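Local coordinates for protein thermosome subunit (Methanococcoides burtonii, PDB 3AQ1) that is a group II chaperonin that probably binds and hydrolyses ATP to help unfolded proteins fold, at residues E165-L170 with Y313-Q318; K184-K189 with A298-E303; A188-L193 with A239-C244; G280-Q285 with T292-T297. All blocks are in the same frame, centred on the assembly; numbering follows the deposited sequence.

Contact 1: residues E165-L170 with Y313-Q318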
loop_
_atom_site.group_PDB
_atom_site.type_symbol
_atom_site.label_atom_id
_atom_site.label_comp_id
_atom_site.label_asym_id
_atom_site.label_seq_id
_atom_site.Cartn_x
_atom_site.Cartn_y
_atom_site.Cartn_z
ATOM N N GLU A 165 17.406 3.501 9.763
ATOM C CA GLU A 165 17.753 2.095 9.924
ATOM C C GLU A 165 16.622 1.169 9.515
ATOM O O GLU A 165 15.441 1.509 9.623
ATOM C CB GLU A 165 18.150 1.786 11.369
ATOM C CG GLU A 165 19.383 2.502 11.863
ATOM C CD GLU A 165 19.599 2.315 13.353
ATOM O OE1 GLU A 165 19.349 3.262 14.136
ATOM O OE2 GLU A 165 20.017 1.211 13.739
ATOM N N LEU A 166 17.002 -0.015 9.052
ATOM C CA LEU A 166 16.045 -1.075 8.816
ATOM C C LEU A 166 16.246 -2.140 9.876
ATOM O O LEU A 166 17.170 -2.940 9.791
ATOM C CB LEU A 166 16.241 -1.663 7.430
ATOM C CG LEU A 166 14.947 -1.761 6.635
ATOM C CD1 LEU A 166 14.410 -0.357 6.391
ATOM C CD2 LEU A 166 15.183 -2.489 5.331
ATOM N N ILE A 167 15.393 -2.134 10.890
ATOM C CA ILE A 167 15.483 -3.115 11.961
ATOM C C ILE A 167 14.680 -4.354 11.619
ATOM O O ILE A 167 13.514 -4.252 11.248
ATOM C CB ILE A 167 14.942 -2.561 13.278
ATOM C CG1 ILE A 167 15.871 -1.466 13.801
ATOM C CG2 ILE A 167 14.748 -3.684 14.287
ATOM C CD1 ILE A 167 17.312 -1.661 13.431
ATOM N N ASP A 168 15.303 -5.519 11.762
ATOM C CA ASP A 168 14.655 -6.786 11.440
ATOM C C ASP A 168 13.908 -7.314 12.633
ATOM O O ASP A 168 14.344 -8.243 13.292
ATOM C CB ASP A 168 15.662 -7.813 10.920
ATOM C CG ASP A 168 15.960 -7.633 9.438
ATOM O OD1 ASP A 168 14.999 -7.602 8.632
ATOM O OD2 ASP A 168 17.154 -7.516 9.080
ATOM N N GLY A 169 12.763 -6.711 12.881
ATOM C CA GLY A 169 11.917 -7.029 14.003
ATOM C C GLY A 169 10.897 -5.922 14.189
ATOM O O GLY A 169 10.284 -5.478 13.225
ATOM N N LEU A 170 10.746 -5.453 15.426
ATOM C CA LEU A 170 9.732 -4.475 15.801
ATOM C C LEU A 170 10.279 -3.592 16.908
ATOM O O LEU A 170 10.713 -4.100 17.925
ATOM C CB LEU A 170 8.481 -5.199 16.305
ATOM C CG LEU A 170 7.311 -4.325 16.727
ATOM C CD1 LEU A 170 6.789 -3.587 15.523
ATOM C CD2 LEU A 170 6.203 -5.151 17.361
ATOM N N TYR A 313 13.544 -2.922 21.676
ATOM C CA TYR A 313 13.725 -3.699 20.443
ATOM C C TYR A 313 13.298 -5.186 20.597
ATOM O O TYR A 313 13.753 -5.886 21.497
ATOM C CB TYR A 313 15.187 -3.637 19.985
ATOM C CG TYR A 313 15.668 -2.288 19.492
ATOM C CD1 TYR A 313 16.054 -2.108 18.165
ATOM C CD2 TYR A 313 15.762 -1.198 20.351
ATOM C CE1 TYR A 313 16.500 -0.888 17.712
ATOM C CE2 TYR A 313 16.207 0.038 19.897
ATOM C CZ TYR A 313 16.577 0.181 18.585
ATOM O OH TYR A 313 17.021 1.401 18.136
ATOM N N VAL A 314 12.425 -5.650 19.710
ATOM C CA VAL A 314 12.001 -7.045 19.669
ATOM C C VAL A 314 12.444 -7.667 18.337
ATOM O O VAL A 314 11.763 -7.542 17.340
ATOM C CB VAL A 314 10.473 -7.147 19.805
ATOM C CG1 VAL A 314 10.040 -8.577 19.823
ATOM C CG2 VAL A 314 10.016 -6.446 21.064
ATOM N N THR A 315 13.603 -8.319 18.328
ATOM C CA THR A 315 14.179 -8.880 17.105
ATOM C C THR A 315 14.191 -10.416 17.096
ATOM O O THR A 315 13.941 -11.068 18.110
ATOM C CB THR A 315 15.623 -8.401 16.901
ATOM O OG1 THR A 315 16.422 -8.818 18.006
ATOM C CG2 THR A 315 15.676 -6.908 16.835
ATOM N N GLY A 316 14.496 -10.988 15.939
ATOM C CA GLY A 316 14.503 -12.432 15.776
ATOM C C GLY A 316 13.147 -13.073 15.965
ATOM O O GLY A 316 13.079 -14.228 16.344
ATOM N N CYS A 317 12.072 -12.332 15.702
ATOM C CA CYS A 317 10.720 -12.778 16.049
ATOM C C CYS A 317 10.274 -13.995 15.271
ATOM O O CYS A 317 10.751 -14.246 14.160
ATOM C CB CYS A 317 9.686 -11.669 15.866
ATOM S SG CYS A 317 9.634 -10.450 17.161
ATOM N N GLN A 318 9.349 -14.725 15.900
ATOM C CA GLN A 318 8.776 -15.983 15.428
ATOM C C GLN A 318 8.515 -16.005 13.918
ATOM O O GLN A 318 9.354 -16.471 13.136
ATOM C CB GLN A 318 7.485 -16.259 16.222
ATOM C CG GLN A 318 6.740 -17.540 15.843
ATOM C CD GLN A 318 5.657 -17.935 16.851
ATOM O OE1 GLN A 318 5.606 -17.419 17.972
ATOM N NE2 GLN A 318 4.796 -18.870 16.456
#
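The ring of Tyr313 is met by Ile167 at its edge, near the ring plane, and not over a face: Ile167 CG1 stands 4.0 Å from Tyr313 CE1, and the two side chains cross at about a right angle. In Ile167 the CG1 branch lies anti to the carbonyl carbon (chi1 -69°) and takes the ring, while the other branch, CG2, reaches Thr315 CG2 at 4.2 Å. Lys304 and Leu326 also touch the tyrosine, joining it to strands 300-305 and 323-329. Beyond Ile167 the chain bends through an inverse gamma turn centred on Asp168, with a weak bond from Gly169 N back to Ile167 O. Asp168 O then lies 3.8 Å from Thr315 CB. The turn brings the chain alongside 313-318 as a short antiparallel ladder. Gly169 and Thr315 form the non-hydrogen-bonded pair, in which Gly169 CA makes a CH...O contact of 3.4 Å with Val314 O. Leu170 and Val314 form the hydrogen-bonded pair: Val314 N reaches Leu170 O at 2.9 Å, and Leu170 N reaches Val314 O at 3.0 Å with a more bent N-H...O angle of 141°. Their side chains share the face opposite Thr315, and Leu170 continues from there onto Arg274, Leu275 and Val278 of helix 269-279. Strand 165-167 belongs to the small sheet with 323-329 and 151-157, whereas 169-172 pairs with 310-317, so one chain passes here from one sheet to the next, consistent with the junction of intermediate and apical domains in group II chaperonins.

Contact 2: residues K184-K189 with A298-E303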
loop_
_atom_site.group_PDB
_atom_site.type_symbol
_atom_site.label_atom_id
_atom_site.label_comp_id
_atom_site.label_asym_id
_atom_site.label_seq_id
_atom_site.Cartn_x
_atom_site.Cartn_y
_atom_site.Cartn_z
ATOM N N LYS A 184 18.405 -7.081 28.706
ATOM C CA LYS A 184 18.217 -7.935 27.549
ATOM C C LYS A 184 17.445 -9.144 28.028
ATOM O O LYS A 184 17.453 -9.455 29.208
ATOM C CB LYS A 184 19.560 -8.400 26.958
ATOM C CG LYS A 184 20.441 -7.305 26.409
ATOM C CD LYS A 184 21.909 -7.752 26.253
ATOM C CE LYS A 184 22.262 -8.246 24.847
ATOM N NZ LYS A 184 21.705 -9.597 24.535
ATOM N N VAL A 185 16.769 -9.814 27.105
ATOM C CA VAL A 185 16.203 -11.114 27.371
ATOM C C VAL A 185 16.326 -11.969 26.138
ATOM O O VAL A 185 15.733 -11.659 25.121
ATOM C CB VAL A 185 14.741 -11.032 27.753
ATOM C CG1 VAL A 185 14.219 -12.422 27.983
ATOM C CG2 VAL A 185 14.571 -10.205 29.008
ATOM N N GLU A 186 17.107 -13.042 26.227
ATOM C CA GLU A 186 17.236 -13.983 25.124
ATOM C C GLU A 186 16.125 -15.018 25.208
ATOM O O GLU A 186 15.616 -15.307 26.286
ATOM C CB GLU A 186 18.605 -14.638 25.136
ATOM C CG GLU A 186 19.744 -13.657 24.922
ATOM C CD GLU A 186 21.115 -14.309 25.009
ATOM O OE1 GLU A 186 21.210 -15.544 25.235
ATOM O OE2 GLU A 186 22.106 -13.566 24.856
ATOM N N ASN A 187 15.735 -15.559 24.061
ATOM C CA ASN A 187 14.596 -16.461 24.007
ATOM C C ASN A 187 13.487 -15.904 24.849
ATOM O O ASN A 187 13.130 -16.465 25.875
ATOM C CB ASN A 187 14.976 -17.840 24.519
ATOM C CG ASN A 187 16.164 -18.385 23.820
ATOM O OD1 ASN A 187 16.206 -18.408 22.586
ATOM N ND2 ASN A 187 17.161 -18.816 24.591
ATOM N N ALA A 188 12.951 -14.779 24.417
ATOM C CA ALA A 188 11.875 -14.137 25.138
ATOM C C ALA A 188 10.609 -14.961 24.990
ATOM O O ALA A 188 10.353 -15.548 23.937
ATOM C CB ALA A 188 11.670 -12.726 24.614
ATOM N N LYS A 189 9.832 -15.016 26.061
ATOM C CA LYS A 189 8.510 -15.614 26.001
ATOM C C LYS A 189 7.564 -14.498 26.369
ATOM O O LYS A 189 7.600 -13.988 27.483
ATOM C CB LYS A 189 8.402 -16.774 26.985
ATOM C CG LYS A 189 9.439 -17.822 26.747
ATOM C CD LYS A 189 9.253 -18.467 25.388
ATOM C CE LYS A 189 10.463 -19.296 24.996
ATOM N NZ LYS A 189 10.128 -20.175 23.857
ATOM N N ALA A 298 10.154 -14.482 20.805
ATOM C CA ALA A 298 11.039 -13.646 20.020
ATOM C C ALA A 298 12.481 -13.982 20.353
ATOM O O ALA A 298 12.811 -14.190 21.501
ATOM C CB ALA A 298 10.771 -12.173 20.327
ATOM N N GLY A 299 13.351 -14.003 19.358
ATOM C CA GLY A 299 14.759 -14.222 19.614
ATOM C C GLY A 299 15.313 -13.360 20.738
ATOM O O GLY A 299 16.083 -13.834 21.587
ATOM N N LEU A 300 14.927 -12.089 20.750
ATOM C CA LEU A 300 15.534 -11.139 21.668
ATOM C C LEU A 300 14.621 -9.951 21.970
ATOM O O LEU A 300 14.002 -9.384 21.087
ATOM C CB LEU A 300 16.875 -10.641 21.101
ATOM C CG LEU A 300 17.673 -9.573 21.858
ATOM C CD1 LEU A 300 18.089 -10.067 23.226
ATOM C CD2 LEU A 300 18.893 -9.140 21.060
ATOM N N VAL A 301 14.548 -9.585 23.238
ATOM C CA VAL A 301 13.912 -8.358 23.643
ATOM C C VAL A 301 14.902 -7.584 24.495
ATOM O O VAL A 301 15.381 -8.104 25.492
ATOM C CB VAL A 301 12.645 -8.628 24.437
ATOM C CG1 VAL A 301 12.192 -7.349 25.146
ATOM C CG2 VAL A 301 11.568 -9.163 23.508
ATOM N N GLU A 302 15.238 -6.362 24.086
ATOM C CA GLU A 302 16.164 -5.534 24.865
ATOM C C GLU A 302 15.886 -4.048 24.752
ATOM O O GLU A 302 15.298 -3.586 23.781
ATOM C CB GLU A 302 17.616 -5.799 24.483
ATOM C CG GLU A 302 17.994 -5.338 23.116
ATOM C CD GLU A 302 19.496 -5.342 22.902
ATOM O OE1 GLU A 302 20.243 -5.200 23.897
ATOM O OE2 GLU A 302 19.928 -5.461 21.734
ATOM N N GLU A 303 16.296 -3.320 25.778
ATOM C CA GLU A 303 16.206 -1.869 25.812
ATOM C C GLU A 303 17.526 -1.305 25.309
ATOM O O GLU A 303 18.571 -1.518 25.927
ATOM C CB GLU A 303 15.958 -1.410 27.247
ATOM C CG GLU A 303 15.552 0.036 27.405
ATOM C CD GLU A 303 15.358 0.405 28.874
ATOM O OE1 GLU A 303 14.270 0.096 29.408
ATOM O OE2 GLU A 303 16.282 0.990 29.496
#
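Lys184 lies beside Glu302, the two side chains pointing the same way from a non-hydrogen-bonded antiparallel pair. Its CB sits 4.1 Å from Glu302 CB. CG comes 3.3 Å from Glu302 OE1, and CD and CE stay near the same oxygen, CE at 3.8 Å. Along the lysine, chi3 (95°) bends CE out of the extended line and chi4 (-74°) sets NZ beside Leu300 CD1 at 3.9 Å, with Lys184 NZ 4.7 Å from Glu302 OE1, near but not in contact. On the other face of the ladder Ala188 CB packs against Val301 CG2 at 3.7 Å, with Val185 and Ala298 on the same face and Val314 and Tyr262 beyond. Two backbone bonds join Val185 and Val301, Val185 N to Val301 O at 2.7 Å and a straighter one in return. After the corner at Glu186 and Asn187, Asn187 N binds Gly299 O and Ala188 N binds Ala298 O. Gly299 and Leu300 both face Thr315 in a classic beta bulge. The chemistry is thus two-sided: small apolar groups meet on the buried face, while on the outer face the lysine offers Glu302 its methylenes, and its ammonium probably gives only a loose long-range attraction.

Contact 3: residues A188-L193 with A239-C244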
loop_
_atom_site.group_PDB
_atom_site.type_symbol
_atom_site.label_atom_id
_atom_site.label_comp_id
_atom_site.label_asym_id
_atom_site.label_seq_id
_atom_site.Cartn_x
_atom_site.Cartn_y
_atom_site.Cartn_z
ATOM N N ALA A 188 12.951 -14.779 24.417
ATOM C CA ALA A 188 11.875 -14.137 25.138
ATOM C C ALA A 188 10.609 -14.961 24.990
ATOM O O ALA A 188 10.353 -15.548 23.937
ATOM C CB ALA A 188 11.670 -12.726 24.614
ATOM N N LYS A 189 9.832 -15.016 26.061
ATOM C CA LYS A 189 8.510 -15.614 26.001
ATOM C C LYS A 189 7.564 -14.498 26.369
ATOM O O LYS A 189 7.600 -13.988 27.483
ATOM C CB LYS A 189 8.402 -16.774 26.985
ATOM C CG LYS A 189 9.439 -17.822 26.747
ATOM C CD LYS A 189 9.253 -18.467 25.388
ATOM C CE LYS A 189 10.463 -19.296 24.996
ATOM N NZ LYS A 189 10.128 -20.175 23.857
ATOM N N ILE A 190 6.729 -14.107 25.420
ATOM C CA ILE A 190 6.053 -12.822 25.502
ATOM C C ILE A 190 4.576 -12.947 25.815
ATOM O O ILE A 190 3.849 -13.716 25.174
ATOM C CB ILE A 190 6.216 -12.068 24.192
ATOM C CG1 ILE A 190 7.696 -11.774 23.965
ATOM C CG2 ILE A 190 5.367 -10.803 24.196
ATOM C CD1 ILE A 190 8.050 -11.561 22.540
ATOM N N LEU A 191 4.146 -12.176 26.807
ATOM C CA LEU A 191 2.745 -12.117 27.204
ATOM C C LEU A 191 2.181 -10.735 26.854
ATOM O O LEU A 191 2.770 -9.720 27.210
ATOM C CB LEU A 191 2.622 -12.394 28.712
ATOM C CG LEU A 191 1.245 -12.381 29.375
ATOM C CD1 LEU A 191 0.441 -13.603 28.976
ATOM C CD2 LEU A 191 1.364 -12.302 30.890
ATOM N N LEU A 192 1.060 -10.689 26.140
ATOM C CA LEU A 192 0.415 -9.407 25.822
ATOM C C LEU A 192 -0.847 -9.215 26.659
ATOM O O LEU A 192 -1.725 -10.073 26.654
ATOM C CB LEU A 192 0.098 -9.300 24.322
ATOM C CG LEU A 192 1.316 -9.626 23.448
ATOM C CD1 LEU A 192 0.976 -9.675 21.974
ATOM C CD2 LEU A 192 2.405 -8.636 23.705
ATOM N N LEU A 193 -0.922 -8.106 27.394
ATOM C CA LEU A 193 -2.103 -7.790 28.200
ATOM C C LEU A 193 -2.775 -6.527 27.706
ATOM O O LEU A 193 -2.138 -5.491 27.584
ATOM C CB LEU A 193 -1.731 -7.589 29.674
ATOM C CG LEU A 193 -0.957 -8.701 30.402
ATOM C CD1 LEU A 193 -0.769 -8.383 31.882
ATOM C CD2 LEU A 193 -1.647 -10.028 30.240
ATOM N N ALA A 239 6.049 -16.410 31.158
ATOM C CA ALA A 239 6.538 -15.325 30.321
ATOM C C ALA A 239 7.787 -14.619 30.843
ATOM O O ALA A 239 7.892 -14.297 32.015
ATOM C CB ALA A 239 5.422 -14.309 30.080
ATOM N N ASN A 240 8.717 -14.386 29.926
ATOM C CA ASN A 240 9.923 -13.572 30.100
ATOM C C ASN A 240 9.668 -12.057 30.070
ATOM O O ASN A 240 10.388 -11.246 30.673
ATOM C CB ASN A 240 10.798 -13.843 28.889
ATOM C CG ASN A 240 11.842 -14.809 29.171
ATOM O OD1 ASN A 240 12.275 -14.932 30.306
ATOM N ND2 ASN A 240 12.281 -15.518 28.151
ATOM N N VAL A 241 8.651 -11.697 29.301
ATOM C CA VAL A 241 8.455 -10.346 28.846
ATOM C C VAL A 241 6.963 -10.099 28.839
ATOM O O VAL A 241 6.188 -10.920 28.324
ATOM C CB VAL A 241 9.015 -10.193 27.432
ATOM C CG1 VAL A 241 8.570 -8.898 26.821
ATOM C CG2 VAL A 241 10.533 -10.322 27.460
ATOM N N VAL A 242 6.563 -8.986 29.444
ATOM C CA VAL A 242 5.161 -8.616 29.481
ATOM C C VAL A 242 4.985 -7.222 28.898
ATOM O O VAL A 242 5.619 -6.275 29.352
ATOM C CB VAL A 242 4.629 -8.617 30.913
ATOM C CG1 VAL A 242 3.177 -8.245 30.925
ATOM C CG2 VAL A 242 4.821 -9.968 31.540
ATOM N N PHE A 243 4.141 -7.109 27.880
ATOM C CA PHE A 243 3.692 -5.809 27.387
ATOM C C PHE A 243 2.261 -5.579 27.840
ATOM O O PHE A 243 1.368 -6.360 27.530
ATOM C CB PHE A 243 3.765 -5.745 25.862
ATOM C CG PHE A 243 5.160 -5.726 25.323
ATOM C CD1 PHE A 243 5.877 -4.542 25.273
ATOM C CD2 PHE A 243 5.754 -6.889 24.858
ATOM C CE1 PHE A 243 7.177 -4.517 24.778
ATOM C CE2 PHE A 243 7.041 -6.875 24.353
ATOM C CZ PHE A 243 7.759 -5.686 24.307
ATOM N N CYS A 244 2.035 -4.514 28.590
ATOM C CA CYS A 244 0.693 -4.228 29.067
ATOM C C CYS A 244 0.163 -2.956 28.419
ATOM O O CYS A 244 0.851 -1.947 28.346
ATOM C CB CYS A 244 0.670 -4.107 30.588
ATOM S SG CYS A 244 -0.952 -3.800 31.271
#
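Ala188 CB touches Val241 CG2 at 3.9 Å, while its CA lies beside Asn240 ND2. At Lys189 the carbonyl takes two N-H groups: Val241 N to Lys189 O is 3.1 Å, and the bond from Asn240 N is weak. Lys189 CG passes Asn240 ND2 at 3.9 Å. An alanine in place of Asn240 removes the amide lying against Lys189 CG and Ala188 CA and would probably open a gap at this corner. Ile190 carries CG1 beside Val241 CB and brings CG2, anti to the backbone N, in plane to the edge of the Phe243 ring, 4.0 Å from CD2. Leu191 N bonds Val241 O at 2.8 Å, and Leu191 O receives Phe243 N; Leu191 CB meets Ala239 CB at 3.7 Å on the other face. Leu192 CD2 lies 3.9 Å from Phe243 CB, the two side chains side by side. Leu193 N bonds Phe243 O (2.9 Å), the ladder running on through a Leu193-Gln245 backbone bond, and Leu193 CD1 meets Val242 CG1. Strands 188-193 and 241-244 run parallel with helix 226-235 between them in sequence, as in a beta-alpha-beta unit; Val234 of that helix packs on Leu191, Leu193 and Val242, while Leu275 of helix 269-279 covers Leu192 and Phe243, and strand 262-264 pairs beyond 241-244.

Contact 4: residues G280-Q285 with T292-T297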
loop_
_atom_site.group_PDB
_atom_site.type_symbol
_atom_site.label_atom_id
_atom_site.label_comp_id
_atom_site.label_asym_id
_atom_site.label_seq_id
_atom_site.Cartn_x
_atom_site.Cartn_y
_atom_site.Cartn_z
ATOM N N GLY A 280 3.332 -14.012 17.835
ATOM C CA GLY A 280 2.411 -15.131 17.990
ATOM C C GLY A 280 1.644 -15.090 19.302
ATOM O O GLY A 280 0.834 -15.975 19.603
ATOM N N ALA A 281 1.905 -14.057 20.092
ATOM C CA ALA A 281 1.222 -13.906 21.362
ATOM C C ALA A 281 -0.253 -13.650 21.150
ATOM O O ALA A 281 -0.653 -13.067 20.153
ATOM C CB ALA A 281 1.830 -12.785 22.165
ATOM N N THR A 282 -1.061 -14.094 22.102
ATOM C CA THR A 282 -2.482 -13.819 22.077
ATOM C C THR A 282 -2.809 -12.787 23.141
ATOM O O THR A 282 -2.581 -13.005 24.325
ATOM C CB THR A 282 -3.301 -15.097 22.296
ATOM O OG1 THR A 282 -2.867 -16.099 21.366
ATOM C CG2 THR A 282 -4.783 -14.815 22.085
ATOM N N ILE A 283 -3.320 -11.648 22.699
ATOM C CA ILE A 283 -3.669 -10.556 23.589
ATOM C C ILE A 283 -4.707 -11.024 24.590
ATOM O O ILE A 283 -5.732 -11.577 24.215
ATOM C CB ILE A 283 -4.242 -9.363 22.805
ATOM C CG1 ILE A 283 -3.343 -9.036 21.606
ATOM C CG2 ILE A 283 -4.428 -8.189 23.729
ATOM C CD1 ILE A 283 -3.451 -7.618 21.104
ATOM N N ILE A 284 -4.439 -10.785 25.865
ATOM C CA ILE A 284 -5.241 -11.330 26.947
ATOM C C ILE A 284 -6.033 -10.244 27.638
ATOM O O ILE A 284 -5.490 -9.177 27.945
ATOM C CB ILE A 284 -4.329 -11.973 27.975
ATOM C CG1 ILE A 284 -3.989 -13.390 27.550
ATOM C CG2 ILE A 284 -4.957 -11.949 29.337
ATOM C CD1 ILE A 284 -2.978 -13.990 28.454
ATOM N N GLN A 285 -7.315 -10.514 27.892
ATOM C CA GLN A 285 -8.185 -9.528 28.535
ATOM C C GLN A 285 -8.502 -9.892 29.971
ATOM O O GLN A 285 -8.806 -9.026 30.781
ATOM C CB GLN A 285 -9.481 -9.330 27.751
ATOM C CG GLN A 285 -9.510 -8.062 26.926
ATOM C CD GLN A 285 -9.365 -8.338 25.442
ATOM O OE1 GLN A 285 -9.687 -9.432 24.979
ATOM N NE2 GLN A 285 -8.889 -7.341 24.685
ATOM N N THR A 292 -0.791 -21.451 28.060
ATOM C CA THR A 292 0.585 -21.523 27.616
ATOM C C THR A 292 0.651 -21.150 26.128
ATOM O O THR A 292 1.621 -20.538 25.672
ATOM C CB THR A 292 1.222 -22.898 27.947
ATOM O OG1 THR A 292 2.324 -22.706 28.853
ATOM C CG2 THR A 292 1.699 -23.603 26.691
ATOM N N GLU A 293 -0.409 -21.483 25.390
ATOM C CA GLU A 293 -0.500 -21.173 23.964
ATOM C C GLU A 293 -0.608 -19.659 23.728
ATOM O O GLU A 293 -0.262 -19.152 22.651
ATOM C CB GLU A 293 -1.693 -21.902 23.332
ATOM C CG GLU A 293 -1.622 -23.434 23.425
ATOM C CD GLU A 293 -2.573 -24.037 24.471
ATOM O OE1 GLU A 293 -3.806 -24.016 24.246
ATOM O OE2 GLU A 293 -2.091 -24.544 25.510
ATOM N N ASP A 294 -1.077 -18.948 24.750
ATOM C CA ASP A 294 -1.278 -17.505 24.685
ATOM C C ASP A 294 0.036 -16.728 24.588
ATOM O O ASP A 294 0.040 -15.526 24.331
ATOM C CB ASP A 294 -2.079 -17.033 25.901
ATOM C CG ASP A 294 -3.563 -17.360 25.787
ATOM O OD1 ASP A 294 -4.073 -17.429 24.643
ATOM O OD2 ASP A 294 -4.223 -17.538 26.842
ATOM N N VAL A 295 1.145 -17.433 24.769
ATOM C CA VAL A 295 2.458 -16.825 24.882
ATOM C C VAL A 295 3.241 -16.843 23.582
ATOM O O VAL A 295 3.395 -17.889 22.950
ATOM C CB VAL A 295 3.267 -17.546 25.944
ATOM C CG1 VAL A 295 4.714 -16.991 26.019
ATOM C CG2 VAL A 295 2.540 -17.454 27.280
ATOM N N GLY A 296 3.746 -15.673 23.199
ATOM C CA GLY A 296 4.501 -15.525 21.972
ATOM C C GLY A 296 5.985 -15.681 22.218
ATOM O O GLY A 296 6.428 -15.801 23.358
ATOM N N THR A 297 6.763 -15.673 21.144
ATOM C CA THR A 297 8.202 -15.825 21.262
ATOM C C THR A 297 8.955 -14.846 20.374
ATOM O O THR A 297 8.477 -14.464 19.312
ATOM C CB THR A 297 8.651 -17.239 20.852
ATOM O OG1 THR A 297 8.477 -17.395 19.443
ATOM C CG2 THR A 297 7.851 -18.292 21.572
HETATM O O HOH W 1 0.009 -13.064 25.302
#
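Ala281 and Gly296 make the close part of this contact, largely backbone against backbone: Ala281 N lies 3.5 Å from Gly296 CA, and the Ala281 methyl, CB, comes to 3.6 Å from Gly296 N. Gly280 stands beside them, leaving the end of helix 269-279 with positive phi (89°). Next along, Thr282 N donates to Asp294 O at 2.9 Å, and the N-H points almost straight at the oxygen (176°), though the donor sits well above the carbonyl plane. A water gives a second proton to the same carbonyl, 2.6 Å from Asp294 O, and another to Thr282 O at 2.8 Å, so Asp294 O is gripped twice and the two backbones are bridged. The contact belongs to the connection that carries the chain from helix 269-279 to strand 296-298; its far arm is a type I turn, Thr292 to Val295, and on the near arm Ile284 pairs through its backbone with Leu192 and Ser194. The side-chain half is more open: Thr282 and Glu293 are exposed, and the carboxylate makes only van der Waals contact with Thr282. The Asp294 side chain, its CG anti to the carbonyl carbon (chi1 -76°), crosses that of Thr282 obliquely and sets OD1 3.4 Å from Thr282 CB. Ile284 CD1 meets Asp294 CB at 4.1 Å, the two side chains at about a right angle. The polar end of the aspartate is held by Thr291, whose N binds OD2. An alanine in place of Asp294 would probably leave Thr291 N without the OD2 acceptor and take away the carboxylate that lies against Thr282 CB and CG2. Thr282 OG1 comes no closer to Glu293 O than 4.2 Å.

Contact 3 is the buried core of the group, a parallel ladder flanked by helices on both faces; the other three are only partly buried. Contacts 2 and 3 share Ala188 and Lys189, and strand 184-193 pairs antiparallel with 300-305 and 296-298 and parallel with 241-244. Contact 1 meets contact 2 through strands 310-317 and 300-305, where Tyr313 N and Thr315 N bond to Glu302 O and Leu300 O. Contact 4 sits about 8 Å, centre to centre, from contact 3, its Gly296 bonding to Ile190. Apolar side chains dominate contact 3, charged side chains edge contact 2, meeting through lysine methylenes, a short ladder at a sheet change marks contact 1, and a water bridge contact 4.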